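Local coordinates for coelenterazine-binding protein with bound coelenterazine (Renilla muelleri, PDB 2HPS) that binds coelenterazine, the luciferin of bioluminescence, and makes it available for reaction with luciferase and oxygen only when calcium is bound, at residues D28-Y36 with A65-I76; K97-Y108 with F160-F169. All coordinates share one frame; numbering follows the deposited sequence. Where two conformers were deposited one is given.

Interaction 1: D28-Y36 with A65-I76. With CTZ (c2-hydroxy-coelenterazine), chain B.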
loop_
_atom_site.group_PDB
_atom_site.type_symbol
_atom_site.label_atom_id
_atom_site.label_comp_id
_atom_site.label_asym_id
_atom_site.label_seq_id
_atom_site.Cartn_x
_atom_site.Cartn_y
_atom_site.Cartn_z
ATOM N N ASP A 28 -12.631 -12.188 -7.021
ATOM C CA ASP A 28 -14.083 -12.387 -6.913
ATOM C C ASP A 28 -14.846 -11.123 -6.490
ATOM O O ASP A 28 -16.082 -11.140 -6.361
ATOM C CB ASP A 28 -14.417 -13.586 -6.001
ATOM C CG ASP A 28 -14.103 -13.336 -4.522
ATOM O OD1 ASP A 28 -13.432 -12.334 -4.174
ATOM O OD2 ASP A 28 -14.533 -14.170 -3.690
ATOM N N GLY A 29 -14.110 -10.028 -6.292
ATOM C CA GLY A 29 -14.688 -8.738 -5.916
ATOM C C GLY A 29 -14.920 -8.549 -4.427
ATOM O O GLY A 29 -15.520 -7.548 -4.023
ATOM N N PHE A 30 -14.452 -9.503 -3.625
ATOM C CA PHE A 30 -14.644 -9.467 -2.175
ATOM C C PHE A 30 -13.345 -9.729 -1.436
ATOM O O PHE A 30 -12.474 -10.438 -1.924
ATOM C CB PHE A 30 -15.716 -10.475 -1.742
ATOM C CG PHE A 30 -17.102 -10.086 -2.170
ATOM C CD1 PHE A 30 -17.928 -9.364 -1.315
ATOM C CD2 PHE A 30 -17.569 -10.416 -3.442
ATOM C CE1 PHE A 30 -19.209 -8.985 -1.708
ATOM C CE2 PHE A 30 -18.854 -10.037 -3.857
ATOM C CZ PHE A 30 -19.675 -9.321 -2.986
ATOM N N ILE A 31 -13.232 -9.145 -0.249
ATOM C CA ILE A 31 -12.029 -9.317 0.575
ATOM C C ILE A 31 -12.386 -9.530 2.047
ATOM O O ILE A 31 -13.491 -9.197 2.497
ATOM C CB ILE A 31 -11.050 -8.128 0.441
ATOM C CG1 ILE A 31 -11.714 -6.792 0.825
ATOM C CG2 ILE A 31 -10.447 -8.083 -0.982
ATOM C CD1 ILE A 31 -10.713 -5.630 0.978
ATOM N N SER A 32 -11.427 -10.058 2.796
ATOM C CA SER A 32 -11.646 -10.330 4.210
ATOM C C SER A 32 -10.375 -10.058 4.994
ATOM O O SER A 32 -9.287 -9.865 4.413
ATOM C CB SER A 32 -11.999 -11.803 4.392
ATOM O OG SER A 32 -10.856 -12.588 4.127
ATOM N N ARG A 33 -10.523 -10.104 6.319
ATOM C CA ARG A 33 -9.406 -9.924 7.250
ATOM C C ARG A 33 -8.255 -10.848 6.908
ATOM O O ARG A 33 -7.102 -10.403 6.816
ATOM C CB ARG A 33 -9.905 -10.198 8.663
ATOM C CG ARG A 33 -9.010 -9.753 9.798
ATOM C CD ARG A 33 -9.733 -9.884 11.131
ATOM N NE ARG A 33 -8.909 -9.411 12.239
ATOM C CZ ARG A 33 -8.903 -8.157 12.687
ATOM N NH1 ARG A 33 -9.684 -7.245 12.124
ATOM N NH2 ARG A 33 -8.119 -7.820 13.706
ATOM N N GLU A 34 -8.534 -12.142 6.686
ATOM C CA GLU A 34 -7.421 -13.056 6.419
ATOM C C GLU A 34 -6.730 -12.797 5.083
ATOM O O GLU A 34 -5.550 -13.052 4.960
ATOM C CB GLU A 34 -7.796 -14.539 6.568
ATOM C CG GLU A 34 -8.921 -15.011 5.698
ATOM C CD GLU A 34 -10.254 -14.993 6.428
ATOM O OE1 GLU A 34 -10.943 -16.045 6.388
ATOM O OE2 GLU A 34 -10.609 -13.946 7.046
ATOM N N ASP A 35 -7.470 -12.293 4.092
ATOM C CA ASP A 35 -6.857 -11.845 2.824
ATOM C C ASP A 35 -5.809 -10.750 3.090
ATOM O O ASP A 35 -4.737 -10.719 2.467
ATOM C CB ASP A 35 -7.924 -11.303 1.862
ATOM C CG ASP A 35 -8.926 -12.370 1.397
ATOM O OD1 ASP A 35 -8.588 -13.572 1.336
ATOM O OD2 ASP A 35 -10.067 -11.978 1.059
ATOM N N TYR A 36 -6.135 -9.848 4.009
ATOM C CA TYR A 36 -5.210 -8.784 4.389
ATOM C C TYR A 36 -3.982 -9.342 5.134
ATOM O O TYR A 36 -2.838 -8.975 4.851
ATOM C CB TYR A 36 -5.964 -7.705 5.181
ATOM C CG TYR A 36 -5.408 -6.306 4.986
ATOM C CD1 TYR A 36 -5.194 -5.785 3.694
ATOM C CD2 TYR A 36 -5.125 -5.490 6.090
ATOM C CE1 TYR A 36 -4.678 -4.494 3.518
ATOM C CE2 TYR A 36 -4.622 -4.206 5.921
ATOM C CZ TYR A 36 -4.395 -3.716 4.641
ATOM O OH TYR A 36 -3.896 -2.434 4.507
ATOM N N ALA A 65 -6.778 -3.150 9.093
ATOM C CA ALA A 65 -7.972 -3.953 8.721
ATOM C C ALA A 65 -9.221 -3.475 9.463
ATOM O O ALA A 65 -10.315 -3.386 8.887
ATOM C CB ALA A 65 -7.729 -5.442 8.966
ATOM N N ASP A 66 -9.057 -3.140 10.737
ATOM C CA ASP A 66 -10.174 -2.605 11.527
ATOM C C ASP A 66 -10.743 -1.331 10.910
ATOM O O ASP A 66 -11.962 -1.162 10.792
ATOM C CB ASP A 66 -9.757 -2.347 12.976
ATOM C CG ASP A 66 -9.475 -3.634 13.760
ATOM O OD1 ASP A 66 -9.883 -4.740 13.334
ATOM O OD2 ASP A 66 -8.804 -3.534 14.812
ATOM N N GLN A 67 -9.857 -0.435 10.491
ATOM C CA GLN A 67 -10.280 0.795 9.831
ATOM C C GLN A 67 -10.977 0.528 8.488
ATOM O O GLN A 67 -11.895 1.264 8.095
ATOM C CB GLN A 67 -9.070 1.698 9.617
ATOM C CG GLN A 67 -8.287 1.989 10.917
ATOM C CD GLN A 67 -7.078 2.902 10.698
ATOM O OE1 GLN A 67 -6.613 3.585 11.622
ATOM N NE2 GLN A 67 -6.563 2.912 9.481
ATOM N N LEU A 68 -10.525 -0.511 7.789
ATOM C CA LEU A 68 -11.064 -0.848 6.472
ATOM C C LEU A 68 -12.417 -1.558 6.566
ATOM O O LEU A 68 -13.071 -1.786 5.556
ATOM C CB LEU A 68 -10.064 -1.688 5.675
ATOM C CG LEU A 68 -8.736 -0.965 5.394
ATOM C CD1 LEU A 68 -7.727 -1.910 4.729
ATOM C CD2 LEU A 68 -8.980 0.301 4.558
ATOM N N GLY A 69 -12.835 -1.879 7.787
ATOM C CA GLY A 69 -14.070 -2.635 7.987
ATOM C C GLY A 69 -13.891 -4.128 7.776
ATOM O O GLY A 69 -14.878 -4.863 7.591
ATOM N N LEU A 70 -12.639 -4.587 7.796
ATOM C CA LEU A 70 -12.342 -6.006 7.621
ATOM C C LEU A 70 -12.360 -6.702 8.979
ATOM O O LEU A 70 -11.338 -7.210 9.449
ATOM C CB LEU A 70 -11.007 -6.215 6.907
ATOM C CG LEU A 70 -10.899 -5.603 5.513
ATOM C CD1 LEU A 70 -9.531 -5.965 4.941
ATOM C CD2 LEU A 70 -12.032 -6.119 4.620
ATOM N N ALA A 71 -13.543 -6.691 9.590
ATOM C CA ALA A 71 -13.783 -7.292 10.899
ATOM C C ALA A 71 -13.683 -8.811 10.816
ATOM O O ALA A 71 -13.878 -9.387 9.746
ATOM C CB ALA A 71 -15.157 -6.862 11.430
ATOM N N PRO A 72 -13.336 -9.477 11.943
ATOM C CA PRO A 72 -13.306 -10.943 11.915
ATOM C C PRO A 72 -14.619 -11.523 11.380
ATOM O O PRO A 72 -15.705 -11.045 11.726
ATOM C CB PRO A 72 -13.114 -11.320 13.392
ATOM C CG PRO A 72 -12.426 -10.149 13.984
ATOM C CD PRO A 72 -12.942 -8.936 13.259
ATOM N N GLY A 73 -14.499 -12.499 10.489
ATOM C CA GLY A 73 -15.659 -13.218 9.980
ATOM C C GLY A 73 -16.427 -12.592 8.832
ATOM O O GLY A 73 -17.226 -13.286 8.187
ATOM N N VAL A 74 -16.213 -11.300 8.569
ATOM C CA VAL A 74 -16.959 -10.623 7.504
ATOM C C VAL A 74 -16.223 -10.703 6.167
ATOM O O VAL A 74 -15.004 -10.920 6.107
ATOM C CB VAL A 74 -17.362 -9.146 7.838
ATOM C CG1 VAL A 74 -17.941 -9.032 9.247
ATOM C CG2 VAL A 74 -16.191 -8.181 7.649
ATOM N N ARG A 75 -16.998 -10.552 5.103
ATOM C CA ARG A 75 -16.497 -10.550 3.753
ATOM C C ARG A 75 -17.205 -9.351 3.164
ATOM O O ARG A 75 -18.433 -9.289 3.204
ATOM C CB ARG A 75 -16.928 -11.855 3.079
ATOM C CG ARG A 75 -16.690 -11.949 1.602
ATOM C CD ARG A 75 -16.974 -13.362 1.129
ATOM N NE ARG A 75 -16.764 -13.506 -0.309
ATOM C CZ ARG A 75 -17.724 -13.386 -1.225
ATOM N NH1 ARG A 75 -18.975 -13.125 -0.856
ATOM N NH2 ARG A 75 -17.429 -13.532 -2.515
ATOM N N ILE A 76 -16.449 -8.358 2.697
ATOM C CA ILE A 76 -17.049 -7.153 2.120
ATOM C C ILE A 76 -16.506 -6.925 0.717
ATOM O O ILE A 76 -15.443 -7.450 0.373
ATOM C CB ILE A 76 -16.872 -5.885 3.013
ATOM C CG1 ILE A 76 -15.400 -5.506 3.170
ATOM C CG2 ILE A 76 -17.515 -6.092 4.407
ATOM C CD1 ILE A 76 -15.211 -4.138 3.897
HETATM N N1 CTZ B . 1.192 -3.108 -2.081
HETATM C C2 CTZ B . 0.592 -4.324 -1.967
HETATM C C3 CTZ B . 0.360 -4.704 -3.362
HETATM N N4 CTZ B . 0.812 -3.772 -4.196
HETATM C C5 CTZ B . 0.806 -3.698 -5.544
HETATM C C6 CTZ B . 1.338 -2.559 -6.153
HETATM N N7 CTZ B . 1.859 -1.552 -5.419
HETATM C C8 CTZ B . 1.890 -1.602 -4.069
HETATM C C9 CTZ B . 1.307 -2.796 -3.412
HETATM C C10 CTZ B . 0.255 -5.050 -0.686
HETATM C C11 CTZ B . -0.744 -4.190 0.046
HETATM C C12 CTZ B . -0.377 -3.578 1.243
HETATM C C13 CTZ B . -1.268 -2.768 1.937
HETATM C C14 CTZ B . -2.550 -2.583 1.410
HETATM C C15 CTZ B . -2.927 -3.186 0.201
HETATM C C16 CTZ B . -2.020 -3.995 -0.487
HETATM O O17 CTZ B . -3.422 -1.789 2.082
HETATM O O18 CTZ B . -0.211 -5.790 -3.768
HETATM C C19 CTZ B . 1.365 -2.478 -7.631
HETATM C C20 CTZ B . 0.340 -3.013 -8.414
HETATM C C21 CTZ B . 0.405 -2.930 -9.803
HETATM C C22 CTZ B . 1.510 -2.325 -10.420
HETATM C C23 CTZ B . 2.542 -1.803 -9.655
HETATM C C24 CTZ B . 2.474 -1.882 -8.258
HETATM O O25 CTZ B . 1.547 -2.266 -11.779
HETATM C C26 CTZ B . 2.443 -0.482 -3.206
HETATM C C27 CTZ B . 3.933 -0.662 -3.068
HETATM C C28 CTZ B . 4.517 -0.963 -1.839
HETATM C C29 CTZ B . 5.902 -1.115 -1.759
HETATM C C30 CTZ B . 6.688 -0.981 -2.914
HETATM C C31 CTZ B . 6.103 -0.666 -4.140
HETATM C C32 CTZ B . 4.718 -0.500 -4.214
#

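Interaction 2: K97-Y108 with F160-F169. With CTZ (c2-hydroxy-coelenterazine), chain B.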
loop_
_atom_site.group_PDB
_atom_site.type_symbol
_atom_site.label_atom_id
_atom_site.label_comp_id
_atom_site.label_asym_id
_atom_site.label_seq_id
_atom_site.Cartn_x
_atom_site.Cartn_y
_atom_site.Cartn_z
ATOM N N LYS A 97 -2.286 11.479 10.713
ATOM C CA LYS A 97 -1.720 11.224 9.385
ATOM C C LYS A 97 -0.337 10.589 9.463
ATOM O O LYS A 97 0.062 9.861 8.553
ATOM C CB LYS A 97 -1.688 12.522 8.565
ATOM C CG LYS A 97 -3.079 13.122 8.288
ATOM C CD LYS A 97 -2.981 14.415 7.473
ATOM C CE LYS A 97 -2.343 14.182 6.106
ATOM N NZ LYS A 97 -2.471 15.426 5.260
ATOM N N ALA A 98 0.401 10.874 10.541
ATOM C CA ALA A 98 1.689 10.221 10.794
ATOM C C ALA A 98 1.502 8.750 11.123
ATOM O O ALA A 98 2.266 7.903 10.654
ATOM C CB ALA A 98 2.459 10.948 11.930
HETATM N N MSE A 99 0.471 8.437 11.905
HETATM C CA MSE A 99 0.188 7.043 12.213
HETATM C C MSE A 99 -0.223 6.292 10.956
HETATM O O MSE A 99 0.059 5.098 10.824
HETATM C CB MSE A 99 -0.902 6.919 13.276
HETATM C CG MSE A 99 -0.423 7.213 14.667
HETATM SE SE MSE A 99 1.049 6.010 15.225
HETATM C CE MSE A 99 0.469 4.400 14.597
ATOM N N ALA A 100 -0.886 6.996 10.030
ATOM C CA ALA A 100 -1.386 6.363 8.796
ATOM C C ALA A 100 -0.308 5.841 7.847
ATOM O O ALA A 100 -0.585 4.978 6.995
ATOM C CB ALA A 100 -2.304 7.308 8.054
ATOM N N VAL A 101 0.919 6.353 7.984
ATOM C CA VAL A 101 2.004 5.915 7.090
ATOM C C VAL A 101 2.928 4.872 7.706
ATOM O O VAL A 101 3.850 4.372 7.057
ATOM C CB VAL A 101 2.817 7.109 6.540
ATOM C CG1 VAL A 101 1.876 8.070 5.799
ATOM C CG2 VAL A 101 3.585 7.831 7.662
ATOM N N ILE A 102 2.673 4.547 8.972
ATOM C CA ILE A 102 3.454 3.532 9.670
ATOM C C ILE A 102 3.500 2.193 8.929
ATOM O O ILE A 102 4.562 1.582 8.797
ATOM C CB ILE A 102 2.965 3.419 11.146
ATOM C CG1 ILE A 102 3.305 4.717 11.894
ATOM C CG2 ILE A 102 3.495 2.172 11.829
ATOM C CD1 ILE A 102 4.824 4.955 12.156
ATOM N N GLN A 103 2.360 1.754 8.407
ATOM C CA GLN A 103 2.307 0.531 7.633
ATOM C C GLN A 103 3.275 0.573 6.438
ATOM O O GLN A 103 4.025 -0.382 6.188
ATOM C CB GLN A 103 0.875 0.332 7.157
ATOM C CG GLN A 103 0.557 -1.019 6.611
ATOM C CD GLN A 103 -0.878 -1.069 6.092
ATOM O OE1 GLN A 103 -1.512 -0.030 5.847
ATOM N NE2 GLN A 103 -1.402 -2.272 5.946
ATOM N N SER A 104 3.281 1.692 5.715
ATOM C CA SER A 104 4.138 1.828 4.552
ATOM C C SER A 104 5.612 1.898 4.946
ATOM O O SER A 104 6.464 1.416 4.223
ATOM C CB SER A 104 3.743 3.061 3.742
ATOM O OG SER A 104 2.491 2.864 3.094
ATOM N N LEU A 105 5.907 2.528 6.087
ATOM C CA LEU A 105 7.288 2.596 6.583
ATOM C C LEU A 105 7.804 1.232 7.049
ATOM O O LEU A 105 8.994 0.914 6.879
ATOM C CB LEU A 105 7.415 3.645 7.697
ATOM C CG LEU A 105 7.310 5.097 7.192
ATOM C CD1 LEU A 105 7.261 6.112 8.337
ATOM C CD2 LEU A 105 8.440 5.444 6.192
ATOM N N ILE A 106 6.911 0.419 7.622
ATOM C CA ILE A 106 7.245 -0.987 7.896
ATOM C C ILE A 106 7.607 -1.707 6.598
ATOM O O ILE A 106 8.649 -2.380 6.525
ATOM C CB ILE A 106 6.115 -1.722 8.655
ATOM C CG1 ILE A 106 6.004 -1.159 10.076
ATOM C CG2 ILE A 106 6.338 -3.264 8.654
ATOM C CD1 ILE A 106 4.926 -1.837 10.909
HETATM N N MSE A 107 6.780 -1.535 5.561
HETATM C CA MSE A 107 7.081 -2.129 4.262
HETATM C C MSE A 107 8.391 -1.620 3.694
HETATM O O MSE A 107 9.179 -2.403 3.183
HETATM C CB MSE A 107 5.945 -1.919 3.275
HETATM C CG MSE A 107 4.673 -2.545 3.775
HETATM SE SE MSE A 107 3.216 -2.334 2.479
HETATM C CE MSE A 107 3.756 -3.079 1.339
ATOM N N TYR A 108 8.644 -0.315 3.805
ATOM C CA TYR A 108 9.906 0.221 3.293
ATOM C C TYR A 108 11.101 -0.455 3.971
ATOM O O TYR A 108 12.065 -0.852 3.293
ATOM C CB TYR A 108 9.983 1.758 3.415
ATOM C CG TYR A 108 11.234 2.300 2.748
ATOM C CD1 TYR A 108 11.224 2.660 1.405
ATOM C CD2 TYR A 108 12.443 2.374 3.448
ATOM C CE1 TYR A 108 12.381 3.129 0.769
ATOM C CE2 TYR A 108 13.614 2.835 2.830
ATOM C CZ TYR A 108 13.572 3.216 1.494
ATOM O OH TYR A 108 14.708 3.663 0.856
ATOM N N PHE A 160 10.174 7.759 -0.930
ATOM C CA PHE A 160 9.096 6.772 -0.818
ATOM C C PHE A 160 7.924 7.375 -0.042
ATOM O O PHE A 160 6.761 7.269 -0.460
ATOM C CB PHE A 160 9.616 5.507 -0.150
ATOM C CG PHE A 160 8.627 4.362 -0.133
ATOM C CD1 PHE A 160 8.402 3.608 -1.279
ATOM C CD2 PHE A 160 7.947 4.026 1.054
ATOM C CE1 PHE A 160 7.494 2.520 -1.259
ATOM C CE2 PHE A 160 7.037 2.943 1.078
ATOM C CZ PHE A 160 6.825 2.199 -0.083
ATOM N N LEU A 161 8.228 8.050 1.065
ATOM C CA LEU A 161 7.189 8.696 1.881
ATOM C C LEU A 161 6.397 9.789 1.128
ATOM O O LEU A 161 5.204 9.991 1.378
ATOM C CB LEU A 161 7.800 9.228 3.191
ATOM C CG LEU A 161 6.914 9.498 4.409
ATOM C CD1 LEU A 161 6.013 8.299 4.771
ATOM C CD2 LEU A 161 7.815 9.890 5.583
ATOM N N VAL A 162 7.049 10.497 0.202
ATOM C CA VAL A 162 6.343 11.470 -0.632
ATOM C C VAL A 162 5.210 10.772 -1.419
ATOM O O VAL A 162 4.049 11.235 -1.431
ATOM C CB VAL A 162 7.327 12.203 -1.570
ATOM C CG1 VAL A 162 6.557 12.950 -2.701
ATOM C CG2 VAL A 162 8.219 13.156 -0.725
ATOM N N THR A 163 5.561 9.651 -2.038
ATOM C CA THR A 163 4.600 8.855 -2.818
ATOM C C THR A 163 3.479 8.313 -1.923
ATOM O O THR A 163 2.295 8.424 -2.265
ATOM C CB THR A 163 5.309 7.714 -3.572
ATOM O OG1 THR A 163 6.120 8.300 -4.601
ATOM C CG2 THR A 163 4.282 6.774 -4.246
ATOM N N VAL A 164 3.855 7.759 -0.773
ATOM C CA VAL A 164 2.847 7.219 0.158
ATOM C C VAL A 164 1.857 8.300 0.574
ATOM O O VAL A 164 0.640 8.106 0.524
ATOM C CB VAL A 164 3.525 6.614 1.408
ATOM C CG1 VAL A 164 2.497 6.267 2.454
ATOM C CG2 VAL A 164 4.338 5.380 1.006
ATOM N N ASN A 165 2.357 9.454 0.999
ATOM C CA ASN A 165 1.455 10.542 1.378
ATOM C C ASN A 165 0.561 11.003 0.241
ATOM O O ASN A 165 -0.621 11.275 0.438
ATOM C CB ASN A 165 2.258 11.704 1.960
ATOM C CG ASN A 165 2.558 11.493 3.423
ATOM O OD1 ASN A 165 1.655 11.607 4.255
ATOM N ND2 ASN A 165 3.809 11.174 3.753
ATOM N N ASP A 166 1.129 11.098 -0.956
ATOM C CA ASP A 166 0.337 11.564 -2.081
ATOM C C ASP A 166 -0.767 10.547 -2.422
ATOM O O ASP A 166 -1.923 10.924 -2.655
ATOM C CB ASP A 166 1.349 11.663 -3.232
ATOM C CG ASP A 166 0.757 12.164 -4.514
ATOM O OD1 ASP A 166 -0.453 12.488 -4.554
ATOM O OD2 ASP A 166 1.548 12.237 -5.483
ATOM N N PHE A 167 -0.417 9.269 -2.403
ATOM C CA PHE A 167 -1.421 8.234 -2.662
ATOM C C PHE A 167 -2.509 8.228 -1.587
ATOM O O PHE A 167 -3.692 8.221 -1.904
ATOM C CB PHE A 167 -0.772 6.869 -2.765
ATOM C CG PHE A 167 -1.746 5.785 -3.165
ATOM C CD1 PHE A 167 -2.077 5.605 -4.506
ATOM C CD2 PHE A 167 -2.350 4.977 -2.209
ATOM C CE1 PHE A 167 -2.994 4.622 -4.898
ATOM C CE2 PHE A 167 -3.276 3.979 -2.592
ATOM C CZ PHE A 167 -3.587 3.795 -3.934
ATOM N N LEU A 168 -2.106 8.238 -0.316
ATOM C CA LEU A 168 -3.077 8.084 0.774
ATOM C C LEU A 168 -3.961 9.305 1.026
ATOM O O LEU A 168 -5.134 9.145 1.387
ATOM C CB LEU A 168 -2.364 7.659 2.070
ATOM C CG LEU A 168 -1.821 6.227 2.122
ATOM C CD1 LEU A 168 -1.127 6.049 3.475
ATOM C CD2 LEU A 168 -2.913 5.166 1.913
ATOM N N PHE A 169 -3.427 10.512 0.836
ATOM C CA PHE A 169 -4.138 11.734 1.202
ATOM C C PHE A 169 -4.418 12.718 0.073
ATOM O O PHE A 169 -5.167 13.684 0.274
ATOM C CB PHE A 169 -3.388 12.474 2.329
ATOM C CG PHE A 169 -3.211 11.642 3.554
ATOM C CD1 PHE A 169 -4.298 11.309 4.339
ATOM C CD2 PHE A 169 -1.945 11.181 3.921
ATOM C CE1 PHE A 169 -4.134 10.530 5.476
ATOM C CE2 PHE A 169 -1.778 10.401 5.048
ATOM C CZ PHE A 169 -2.872 10.071 5.823
HETATM N N1 CTZ B . 1.192 -3.108 -2.081
HETATM C C2 CTZ B . 0.592 -4.324 -1.967
HETATM C C3 CTZ B . 0.360 -4.704 -3.362
HETATM N N4 CTZ B . 0.812 -3.772 -4.196
HETATM C C5 CTZ B . 0.806 -3.698 -5.544
HETATM C C6 CTZ B . 1.338 -2.559 -6.153
HETATM N N7 CTZ B . 1.859 -1.552 -5.419
HETATM C C8 CTZ B . 1.890 -1.602 -4.069
HETATM C C9 CTZ B . 1.307 -2.796 -3.412
HETATM C C10 CTZ B . 0.255 -5.050 -0.686
HETATM C C11 CTZ B . -0.744 -4.190 0.046
HETATM C C12 CTZ B . -0.377 -3.578 1.243
HETATM C C13 CTZ B . -1.268 -2.768 1.937
HETATM C C14 CTZ B . -2.550 -2.583 1.410
HETATM C C15 CTZ B . -2.927 -3.186 0.201
HETATM C C16 CTZ B . -2.020 -3.995 -0.487
HETATM O O17 CTZ B . -3.422 -1.789 2.082
HETATM O O18 CTZ B . -0.211 -5.790 -3.768
HETATM C C19 CTZ B . 1.365 -2.478 -7.631
HETATM C C20 CTZ B . 0.340 -3.013 -8.414
HETATM C C21 CTZ B . 0.405 -2.930 -9.803
HETATM C C22 CTZ B . 1.510 -2.325 -10.420
HETATM C C23 CTZ B . 2.542 -1.803 -9.655
HETATM C C24 CTZ B . 2.474 -1.882 -8.258
HETATM O O25 CTZ B . 1.547 -2.266 -11.779
HETATM C C26 CTZ B . 2.443 -0.482 -3.206
HETATM C C27 CTZ B . 3.933 -0.662 -3.068
HETATM C C28 CTZ B . 4.517 -0.963 -1.839
HETATM C C29 CTZ B . 5.902 -1.115 -1.759
HETATM C C30 CTZ B . 6.688 -0.981 -2.914
HETATM C C31 CTZ B . 6.103 -0.666 -4.140
HETATM C C32 CTZ B . 4.718 -0.500 -4.214
HETATM O O HOH W 1 1.673 11.639 7.051
#

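Interaction 1: D28-Y36 with A65-I76
The guanidinium of R75 lies flat on one face of the F30 ring, the planes 21° apart, in an off-centre cation-pi stack. D28 OD2 lies at the edge of the R75 guanidinium, in its plane, and takes a salt bridge from R75 NH2 (3.2 Å), which stands above the carboxylate plane. A second guanidinium, that of R33, has CG and CD of P72 over one face, toward the rim, and two acceptors at its edge: NH1 donates to OD1 of D66 (2.8 Å) and to the carbonyl O of L70 (3.1 Å). The extended R33 chain takes this group to the end of helix 51-68. The Y36 ring has CD1 of L68 over one face, a CH-pi contact, and O17 of c2-hydroxy-coelenterazine at its edge, hydrogen-bonded to Y36 OH (2.6 Å); R19 and Q103 also bind this hydroxyl.

I31 and I76 form an antiparallel hydrogen-bonded pair, I31 N to I76 O at 2.9 Å, in the short two-stranded sheet that couples the loops of paired EF-hands. S32, at the N-cap of helix 33-47, forms a capping box with D35 through two weak bonds, a Schellman motif at G69 closes helix 51-68, and I31 and I76 rest on A81 of helix 78-91.

Interaction 2: K97-Y108 with F160-F169
Two aromatic side chains, Y108 (chi1 -174°) and F160, both set CG trans to their own backbone N, and from antiparallel helices they slide past each other in opposite directions. CD1 of Y108 comes to rest over a face of the F160 ring, 3.5 Å from F160 CG, with the ring planes inclined at 47°. At the other end of the contact K97, on helix 95-99, bends at chi3 (61°), which folds its chain over F169. CE of K97 sits above the centre of that ring, 3.7 Å from the centroid, and NZ makes an off-centre cation-pi contact. CB of L168 lies over the opposite face, and CB of A100 meets the ring edge at F169 CZ (3.6 Å).

Between these ends the packing is aliphatic. V101 directs CG2 to CD1 of L161 (3.8 Å) and CG1 to CG1 of V164 (3.9 Å), while S104 rests its CB and OG against both V164 methyls. The axes of 102-108 and 160-169, from EF-hands 3 and 4, approach to 10.5 Å.

F160 and M107, a selenomethionine, put one end of the contact on the coelenterazine. No direct hydrogen bond crosses the interface. Shape and apolar contact therefore hold the helices together, and polar groups are met in other ways: one water donates to N165 OD1 (2.8 Å) and, weakly, to K97 O, N165 ND2 turns back to the carbonyl O of L161 in its own helix, and Y108 OH bonds to the carbonyl O of I155, within the second predicted calcium loop, which holds no metal here.

Interactions 1 and 2 belong to different EF-hand pairs, with centres about 21 Å apart, and both touch the same coelenterazine. Both are partly buried. Interaction 1, in hands 1 and 2, lies about 15 Å from the chain centre and joins strands and helix ends; its polar contacts are backbone pairing and two arginine salt bridges, with exposed charged residues among them. Interaction 2, in hands 3 and 4, lies about 8 Å from that centre, has no exposed residue among those that touch, and packs helices through aliphatic and aromatic groups, without direct hydrogen bonds. The two meet beside the luciferin, where Y36 OH of interaction 1 probably hydrogen-bonds to Q103 NE2 of segment 97-108, 2.9 Å away.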